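Local coordinates for acetyl-CoA acetyltransferase A (Ascaris suum, PDB 6BJA), which binds coenzyme A and probably catalyses the thiolase reaction that makes or cleaves acetoacetyl-CoA in lipid metabolism, at residues 16-21 against 364-369; 317-322 against 344-349. All blocks are in the same frame, centred on the assembly; numbering follows the deposited sequence.

Contact 1. Residues 16-21 against 364-369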
ATOM      1  N   ALA A  16       5.972 -24.752 -32.924  1.00 17.12           N
ATOM      2  CA  ALA A  16       5.447 -23.389 -32.739  1.00 16.02           C
ATOM      3  C   ALA A  16       4.036 -23.513 -32.165  1.00 15.70           C
ATOM      4  O   ALA A  16       3.125 -23.986 -32.842  1.00 17.71           O
ATOM      5  CB  ALA A  16       5.436 -22.647 -34.042  1.00 18.93           C
ATOM      6  N   VAL A  17       3.898 -23.197 -30.878  1.00 15.00           N
ATOM      7  CA  VAL A  17       2.643 -23.386 -30.169  1.00 14.17           C
ATOM      8  C   VAL A  17       2.318 -22.173 -29.305  1.00 15.67           C
ATOM      9  O   VAL A  17       3.210 -21.374 -28.975  1.00 16.03           O
ATOM     10  CB  VAL A  17       2.651 -24.648 -29.274  1.00 16.62           C
ATOM     11  CG1 VAL A  17       2.876 -25.900 -30.112  1.00 20.30           C
ATOM     12  CG2 VAL A  17       3.696 -24.551 -28.200  1.00 17.17           C
ATOM     13  N   ARG A  18       1.039 -22.032 -28.956  1.00 15.24           N
ATOM     14  CA  ARG A  18       0.634 -20.947 -28.074  1.00 15.61           C
ATOM     15  C   ARG A  18      -0.533 -21.353 -27.188  1.00 15.53           C
ATOM     16  O   ARG A  18      -1.289 -22.226 -27.535  1.00 14.87           O
ATOM     17  CB  ARG A  18       0.247 -19.728 -28.905  1.00 15.85           C
ATOM     18  CG  ARG A  18      -1.034 -19.908 -29.732  1.00 14.22           C
ATOM     19  CD  ARG A  18      -1.384 -18.628 -30.434  1.00 14.44           C
ATOM     20  NE  ARG A  18      -2.661 -18.598 -31.150  1.00 14.80           N
ATOM     21  CZ  ARG A  18      -3.828 -18.250 -30.622  1.00 15.21           C
ATOM     22  NH1 ARG A  18      -3.948 -17.995 -29.334  1.00 15.89           N
ATOM     23  NH2 ARG A  18      -4.900 -18.144 -31.405  1.00 16.90           N
ATOM     24  N   THR A  19      -0.675 -20.713 -26.040  1.00 13.70           N
ATOM     25  CA  THR A  19      -1.895 -20.816 -25.273  1.00 16.04           C
ATOM     26  C   THR A  19      -2.994 -20.052 -25.983  1.00 15.50           C
ATOM     27  O   THR A  19      -2.724 -19.163 -26.799  1.00 15.38           O
ATOM     28  CB  THR A  19      -1.738 -20.244 -23.854  1.00 14.97           C
ATOM     29  OG1 THR A  19      -1.549 -18.823 -23.950  1.00 15.82           O
ATOM     30  CG2 THR A  19      -0.594 -20.883 -23.104  1.00 15.95           C
ATOM     31  N   PRO A  20      -4.255 -20.369 -25.674  1.00 13.57           N
ATOM     32  CA  PRO A  20      -5.296 -19.391 -25.944  1.00 15.43           C
ATOM     33  C   PRO A  20      -4.947 -18.125 -25.177  1.00 16.39           C
ATOM     34  O   PRO A  20      -4.250 -18.178 -24.147  1.00 16.64           O
ATOM     35  CB  PRO A  20      -6.564 -20.024 -25.387  1.00 17.68           C
ATOM     36  CG  PRO A  20      -6.184 -21.470 -25.106  1.00 17.27           C
ATOM     37  CD  PRO A  20      -4.731 -21.417 -24.781  1.00 14.94           C
ATOM     38  N   ILE A  21      -5.446 -17.005 -25.659  1.00 15.92           N
ATOM     39  CA  ILE A  21      -5.187 -15.716 -25.028  1.00 14.25           C
ATOM     40  C   ILE A  21      -6.406 -15.347 -24.194  1.00 15.96           C
ATOM     41  O   ILE A  21      -7.521 -15.308 -24.716  1.00 17.45           O
ATOM     42  CB  ILE A  21      -4.883 -14.639 -26.071  1.00 16.33           C
ATOM     43  CG1 ILE A  21      -3.609 -14.994 -26.852  1.00 17.70           C
ATOM     44  CG2 ILE A  21      -4.758 -13.297 -25.406  1.00 15.89           C
ATOM     45  CD1 ILE A  21      -3.409 -14.170 -28.101  1.00 19.09           C
ATOM     46  N   ILE A 364       2.696 -14.018 -32.840  1.00 14.95           N
ATOM     47  CA  ILE A 364       2.427 -13.785 -34.260  1.00 15.07           C
ATOM     48  C   ILE A 364       3.298 -14.646 -35.177  1.00 15.32           C
ATOM     49  O   ILE A 364       2.869 -15.024 -36.266  1.00 16.42           O
ATOM     50  CB  ILE A 364       2.566 -12.294 -34.665  1.00 16.69           C
ATOM     51  CG1 ILE A 364       4.002 -11.762 -34.547  1.00 16.54           C
ATOM     52  CG2 ILE A 364       1.584 -11.468 -33.845  1.00 16.38           C
ATOM     53  CD1 ILE A 364       4.221 -10.367 -35.237  1.00 17.09           C
ATOM     54  N   VAL A 365       4.483 -15.036 -34.727  1.00 15.02           N
ATOM     55  CA  VAL A 365       5.278 -15.997 -35.488  1.00 13.97           C
ATOM     56  C   VAL A 365       4.586 -17.365 -35.519  1.00 14.14           C
ATOM     57  O   VAL A 365       4.534 -18.029 -36.564  1.00 16.13           O
ATOM     58  CB  VAL A 365       6.695 -16.139 -34.918  1.00 15.61           C
ATOM     59  CG1 VAL A 365       7.447 -17.278 -35.584  1.00 15.92           C
ATOM     60  CG2 VAL A 365       7.471 -14.828 -35.082  1.00 15.83           C
ATOM     61  N   VAL A 366       4.060 -17.804 -34.374  1.00 14.60           N
ATOM     62  CA  VAL A 366       3.304 -19.050 -34.315  1.00 16.39           C
ATOM     63  C   VAL A 366       2.114 -19.010 -35.276  1.00 15.63           C
ATOM     64  O   VAL A 366       1.931 -19.925 -36.074  1.00 16.81           O
ATOM     65  CB  VAL A 366       2.827 -19.347 -32.869  1.00 14.73           C
ATOM     66  CG1 VAL A 366       1.844 -20.514 -32.858  1.00 15.13           C
ATOM     67  CG2 VAL A 366       4.020 -19.632 -31.974  1.00 16.68           C
ATOM     68  N   THR A 367       1.313 -17.951 -35.229  1.00 15.00           N
ATOM     69  CA  THR A 367       0.158 -17.839 -36.106  1.00 15.32           C
ATOM     70  C   THR A 367       0.571 -17.797 -37.574  1.00 16.67           C
ATOM     71  O   THR A 367      -0.067 -18.461 -38.430  1.00 17.31           O
ATOM     72  CB  THR A 367      -0.653 -16.618 -35.717  1.00 16.61           C
ATOM     73  OG1 THR A 367      -1.141 -16.828 -34.383  1.00 16.80           O
ATOM     74  CG2 THR A 367      -1.831 -16.395 -36.654  1.00 17.06           C
ATOM     75  N   LEU A 368       1.636 -17.069 -37.884  1.00 16.13           N
ATOM     76  CA  LEU A 368       2.133 -17.021 -39.255  1.00 17.76           C
ATOM     77  C   LEU A 368       2.546 -18.407 -39.755  1.00 17.71           C
ATOM     78  O   LEU A 368       2.175 -18.810 -40.866  1.00 17.89           O
ATOM     79  CB  LEU A 368       3.318 -16.053 -39.363  1.00 17.13           C
ATOM     80  CG  LEU A 368       3.951 -15.951 -40.746  1.00 17.52           C
ATOM     81  CD1 LEU A 368       2.977 -15.310 -41.731  1.00 19.05           C
ATOM     82  CD2 LEU A 368       5.250 -15.176 -40.685  1.00 19.64           C
ATOM     83  N   VAL A 369       3.349 -19.109 -38.958  1.00 17.14           N
ATOM     84  CA  VAL A 369       3.876 -20.401 -39.354  1.00 17.27           C
ATOM     85  C   VAL A 369       2.717 -21.314 -39.731  1.00 18.24           C
ATOM     86  O   VAL A 369       2.749 -21.986 -40.764  1.00 18.28           O
ATOM     87  CB  VAL A 369       4.733 -21.021 -38.221  1.00 16.62           C
ATOM     88  CG1 VAL A 369       4.934 -22.534 -38.433  1.00 18.98           C
ATOM     89  CG2 VAL A 369       6.072 -20.305 -38.137  1.00 19.65           C
TER
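Val-366 sits on top of the strand between Ala-16 and Arg-18, and its two methyls divide the work. Val-366 CG1, anti to its own backbone N (chi1 170°), lies 3.7 Å from Ala-16 O, while Val-366 CG2 comes down on the backbone of Val-17, 3.6 Å from Val-17 O. Val-366 CG2 also meets Ala-16 CB at 3.9 Å. The small Ala-16 probably lets the helix come close: strand 16-18 and helix 364-369 approach to 7.5 Å between axes, with 121° between their directions. One turn on, Val-369 CG1 reaches Ala-16 CB more loosely, at 4.4 Å. Strand 11-23 is in the sheet of the N-terminal half of the thiolase fold; helix 357-371, from the C-terminal half, is buried between the two sheet layers. Arg-18 also turns toward the helix; its CG passes Val-366 CG1, and its extended chain carries the guanidinium past Thr-367, with Arg-18 NE 4.0 Å from Thr-367 OG1. What links those two polar ends is Glu-203, whose OE1 takes a salt bridge from Arg-18 NE and a hydrogen bond from Thr-367 OG1. Asp-222 pairs with Arg-18 NH1, which also makes a weak bond to Thr-19 O.

Contact 2. Residues 317-322 against 344-349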
ATOM      1  N   ILE A 317       5.794 -12.323 -50.981  1.00 25.56           N
ATOM      2  CA  ILE A 317       5.373 -12.755 -49.646  1.00 24.07           C
ATOM      3  C   ILE A 317       3.909 -13.168 -49.674  1.00 22.29           C
ATOM      4  O   ILE A 317       3.033 -12.396 -50.056  1.00 23.18           O
ATOM      5  CB  ILE A 317       5.588 -11.626 -48.612  1.00 20.85           C
ATOM      6  CG1 ILE A 317       7.040 -11.145 -48.643  1.00 20.78           C
ATOM      7  CG2 ILE A 317       5.122 -12.043 -47.222  1.00 21.84           C
ATOM      8  CD1 ILE A 317       8.122 -12.200 -48.396  1.00 21.80           C
ATOM      9  N   ALA A 318       3.641 -14.401 -49.274  1.00 20.42           N
ATOM     10  CA  ALA A 318       2.287 -14.927 -49.310  1.00 21.45           C
ATOM     11  C   ALA A 318       1.395 -14.359 -48.210  1.00 21.97           C
ATOM     12  O   ALA A 318       0.230 -14.038 -48.449  1.00 22.81           O
ATOM     13  CB  ALA A 318       2.317 -16.443 -49.214  1.00 24.08           C
ATOM     14  N   LEU A 319       1.930 -14.292 -46.992  1.00 20.37           N
ATOM     15  CA  LEU A 319       1.169 -13.859 -45.829  1.00 18.06           C
ATOM     16  C   LEU A 319       1.996 -12.964 -44.939  1.00 16.79           C
ATOM     17  O   LEU A 319       3.201 -13.146 -44.823  1.00 17.72           O
ATOM     18  CB  LEU A 319       0.701 -15.044 -44.989  1.00 18.09           C
ATOM     19  CG  LEU A 319      -0.368 -15.942 -45.589  1.00 20.93           C
ATOM     20  CD1 LEU A 319      -0.594 -17.099 -44.605  1.00 21.56           C
ATOM     21  CD2 LEU A 319      -1.662 -15.211 -45.867  1.00 21.71           C
ATOM     22  N   TRP A 320       1.294 -12.060 -44.274  1.00 17.64           N
ATOM     23  CA  TRP A 320       1.876 -11.100 -43.349  1.00 16.09           C
ATOM     24  C   TRP A 320       1.197 -11.207 -42.011  1.00 16.70           C
ATOM     25  O   TRP A 320      -0.020 -11.375 -41.948  1.00 17.23           O
ATOM     26  CB  TRP A 320       1.717  -9.665 -43.866  1.00 15.92           C
ATOM     27  CG  TRP A 320       2.302  -9.434 -45.190  1.00 17.33           C
ATOM     28  CD1 TRP A 320       1.715  -9.693 -46.392  1.00 20.33           C
ATOM     29  CD2 TRP A 320       3.582  -8.865 -45.479  1.00 18.07           C
ATOM     30  NE1 TRP A 320       2.561  -9.341 -47.413  1.00 21.20           N
ATOM     31  CE2 TRP A 320       3.717  -8.843 -46.883  1.00 19.00           C
ATOM     32  CE3 TRP A 320       4.640  -8.411 -44.686  1.00 18.33           C
ATOM     33  CZ2 TRP A 320       4.863  -8.340 -47.507  1.00 20.49           C
ATOM     34  CZ3 TRP A 320       5.769  -7.921 -45.309  1.00 19.01           C
ATOM     35  CH2 TRP A 320       5.879  -7.910 -46.702  1.00 21.12           C
ATOM     36  N   GLU A 321       1.994 -11.091 -40.939  1.00 15.87           N
ATOM     37  CA  GLU A 321       1.466 -10.810 -39.616  1.00 15.79           C
ATOM     38  C   GLU A 321       2.042  -9.488 -39.156  1.00 15.35           C
ATOM     39  O   GLU A 321       3.271  -9.368 -39.027  1.00 18.15           O
ATOM     40  CB  GLU A 321       1.817 -11.898 -38.600  1.00 16.49           C
ATOM     41  CG  GLU A 321       1.015 -13.166 -38.734  1.00 18.13           C
ATOM     42  CD  GLU A 321      -0.424 -13.046 -38.251  1.00 20.90           C
ATOM     43  OE1 GLU A 321      -0.671 -12.440 -37.190  1.00 22.02           O
ATOM     44  OE2 GLU A 321      -1.322 -13.597 -38.914  1.00 19.93           O
ATOM     45  N   ILE A 322       1.174  -8.519 -38.904  1.00 15.37           N
ATOM     46  CA  ILE A 322       1.584  -7.240 -38.307  1.00 15.69           C
ATOM     47  C   ILE A 322       0.866  -7.132 -36.984  1.00 16.65           C
ATOM     48  O   ILE A 322      -0.353  -7.166 -36.923  1.00 16.76           O
ATOM     49  CB  ILE A 322       1.273  -5.988 -39.208  1.00 17.29           C
ATOM     50  CG1 ILE A 322       1.569  -4.684 -38.471  1.00 15.26           C
ATOM     51  CG2 ILE A 322      -0.182  -5.966 -39.677  1.00 17.37           C
ATOM     52  CD1 ILE A 322       3.016  -4.501 -38.117  1.00 17.28           C
ATOM     53  N   VAL A 344      -3.077 -10.123 -45.060  1.00 16.50           N
ATOM     54  CA  VAL A 344      -2.539  -9.585 -43.803  1.00 17.41           C
ATOM     55  C   VAL A 344      -3.422 -10.001 -42.616  1.00 17.87           C
ATOM     56  O   VAL A 344      -4.630  -9.796 -42.608  1.00 18.77           O
ATOM     57  CB  VAL A 344      -2.414  -8.050 -43.850  1.00 17.47           C
ATOM     58  CG1 VAL A 344      -1.796  -7.524 -42.550  1.00 16.94           C
ATOM     59  CG2 VAL A 344      -1.559  -7.620 -45.029  1.00 18.12           C
ATOM     60  N   ASN A 345      -2.794 -10.604 -41.611  1.00 16.11           N
ATOM     61  CA  ASN A 345      -3.481 -11.074 -40.407  1.00 15.95           C
ATOM     62  C   ASN A 345      -4.739 -11.861 -40.760  1.00 15.47           C
ATOM     63  O   ASN A 345      -5.832 -11.517 -40.325  1.00 16.06           O
ATOM     64  CB  ASN A 345      -3.837  -9.904 -39.496  1.00 17.79           C
ATOM     65  CG  ASN A 345      -2.610  -9.182 -38.975  1.00 17.07           C
ATOM     66  OD1 ASN A 345      -1.482  -9.588 -39.253  1.00 17.04           O
ATOM     67  ND2 ASN A 345      -2.821  -8.092 -38.245  1.00 16.84           N
ATOM     68  N   VAL A 346      -4.566 -12.926 -41.520  1.00 17.15           N
ATOM     69  CA  VAL A 346      -5.728 -13.561 -42.124  1.00 18.33           C
ATOM     70  C   VAL A 346      -6.635 -14.283 -41.131  1.00 18.41           C
ATOM     71  O   VAL A 346      -7.798 -14.589 -41.472  1.00 17.47           O
ATOM     72  CB  VAL A 346      -5.309 -14.544 -43.254  1.00 18.91           C
ATOM     73  CG1 VAL A 346      -4.607 -13.789 -44.358  1.00 20.67           C
ATOM     74  CG2 VAL A 346      -4.443 -15.678 -42.735  1.00 20.27           C
ATOM     75  N   ARG A 347      -6.121 -14.558 -39.926  1.00 15.87           N
ATOM     76  CA  ARG A 347      -6.912 -15.174 -38.877  1.00 14.93           C
ATOM     77  C   ARG A 347      -7.241 -14.186 -37.760  1.00 16.90           C
ATOM     78  O   ARG A 347      -7.681 -14.567 -36.686  1.00 17.61           O
ATOM     79  CB  ARG A 347      -6.180 -16.421 -38.370  1.00 17.17           C
ATOM     80  CG  ARG A 347      -6.342 -17.518 -39.422  1.00 25.02           C
ATOM     81  CD  ARG A 347      -5.400 -18.663 -39.249  1.00 26.65           C
ATOM     82  NE  ARG A 347      -5.434 -19.466 -40.471  1.00 23.56           N
ATOM     83  CZ  ARG A 347      -4.742 -20.592 -40.629  1.00 27.63           C
ATOM     84  NH1 ARG A 347      -3.976 -21.067 -39.635  1.00 19.14           N
ATOM     85  NH2 ARG A 347      -4.834 -21.242 -41.790  1.00 32.42           N
ATOM     86  N   GLY A 348      -7.102 -12.897 -38.060  1.00 16.69           N
ATOM     87  CA  GLY A 348      -7.361 -11.859 -37.081  1.00 16.64           C
ATOM     88  C   GLY A 348      -6.065 -11.465 -36.406  1.00 17.22           C
ATOM     89  O   GLY A 348      -5.072 -12.154 -36.522  1.00 18.97           O
ATOM     90  N   GLY A 349      -6.081 -10.323 -35.745  1.00 16.89           N
ATOM     91  CA  GLY A 349      -4.903  -9.840 -35.044  1.00 16.76           C
ATOM     92  C   GLY A 349      -5.239  -9.404 -33.643  1.00 15.50           C
ATOM     93  O   GLY A 349      -6.350  -9.599 -33.152  1.00 16.45           O
TER
HETATM   94  O   HOH W   1      -1.709 -13.621 -41.828  1.00 19.51           O
HETATM   95  O   HOH W   2      -3.892 -13.834 -38.498  1.00 16.23           O
HETATM   96  O   HOH W   3      -2.522 -12.511 -35.504  1.00 17.94           O
HETATM   97  O   HOH W   4      -0.530  -9.996 -36.189  1.00 19.14           O
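Asn-345 lays its amide alongside the backbone of Ile-322 and uses both ends of it. Asn-345 OD1 accepts from Ile-322 N at 2.9 Å, in the carbonyl plane and on a lone pair; Asn-345 ND2 donates to Ile-322 O at 2.9 Å, again close to the amide plane. The flat amide thus offers its C=O and N-H to the N-H and C=O of Ile-322, as a neighbouring strand's peptide would, and Asn-345 N adds a nearly straight bond to Trp-320 O (168°). Outside the pair, Glu-324 OE2 takes a further bond from Asn-345 ND2.

Glu-321 crosses Asn-345 obliquely, its carboxylate plane 25° from the amide plane. The Glu-321 chain, bent at chi2 (-74°), leaves Glu-321 OE1 3.6 Å from Asn-345 OD1, two oxygens that merely lie near each other. Water serves the carboxylate instead: one molecule joins Glu-321 OE2 to Trp-320 O and Val-346 N, another joins it to Arg-347 N and Gly-348 O.

Apolar groups flank this polar core. The side chains of Val-344 and Ile-322 lie side by side, Val-344 CG1 3.6 Å from Ile-322 CG2; Val-344 CG2 meets Trp-320 CB, and Leu-319 crosses Val-346 at about a right angle. The Ile-322 side chain is about 6 Å from that of Cys-383, a predicted active-site residue. A single beta bridge, Trp-320 with Val-344, leads into a type I turn from Asn-345 to Gly-348 along strand 319-322, outermost within the chain, in the C-terminal half of the thiolase fold.

The centres of the two contacts are about 12 Å apart, and helix 357-371 joins them: contact 1 uses its side toward strand 11-23, while Thr-367 and Leu-368 also touch Glu-321 of contact 2, with Leu-368 CB 3.7 Å from Glu-321 CG. Contact 1 thus reaches a strand of the N-terminal half and contact 2 strand 319-322 of the C-terminal half, and both strands meet the helix between them. In sequence both segments of contact 2 fall between those of contact 1, which ties the N-terminal to the C-terminal family region; contact 2 stays within the latter. Of the two, contact 2 comes nearer to a predicted active-site residue, through Ile-322 and Cys-383.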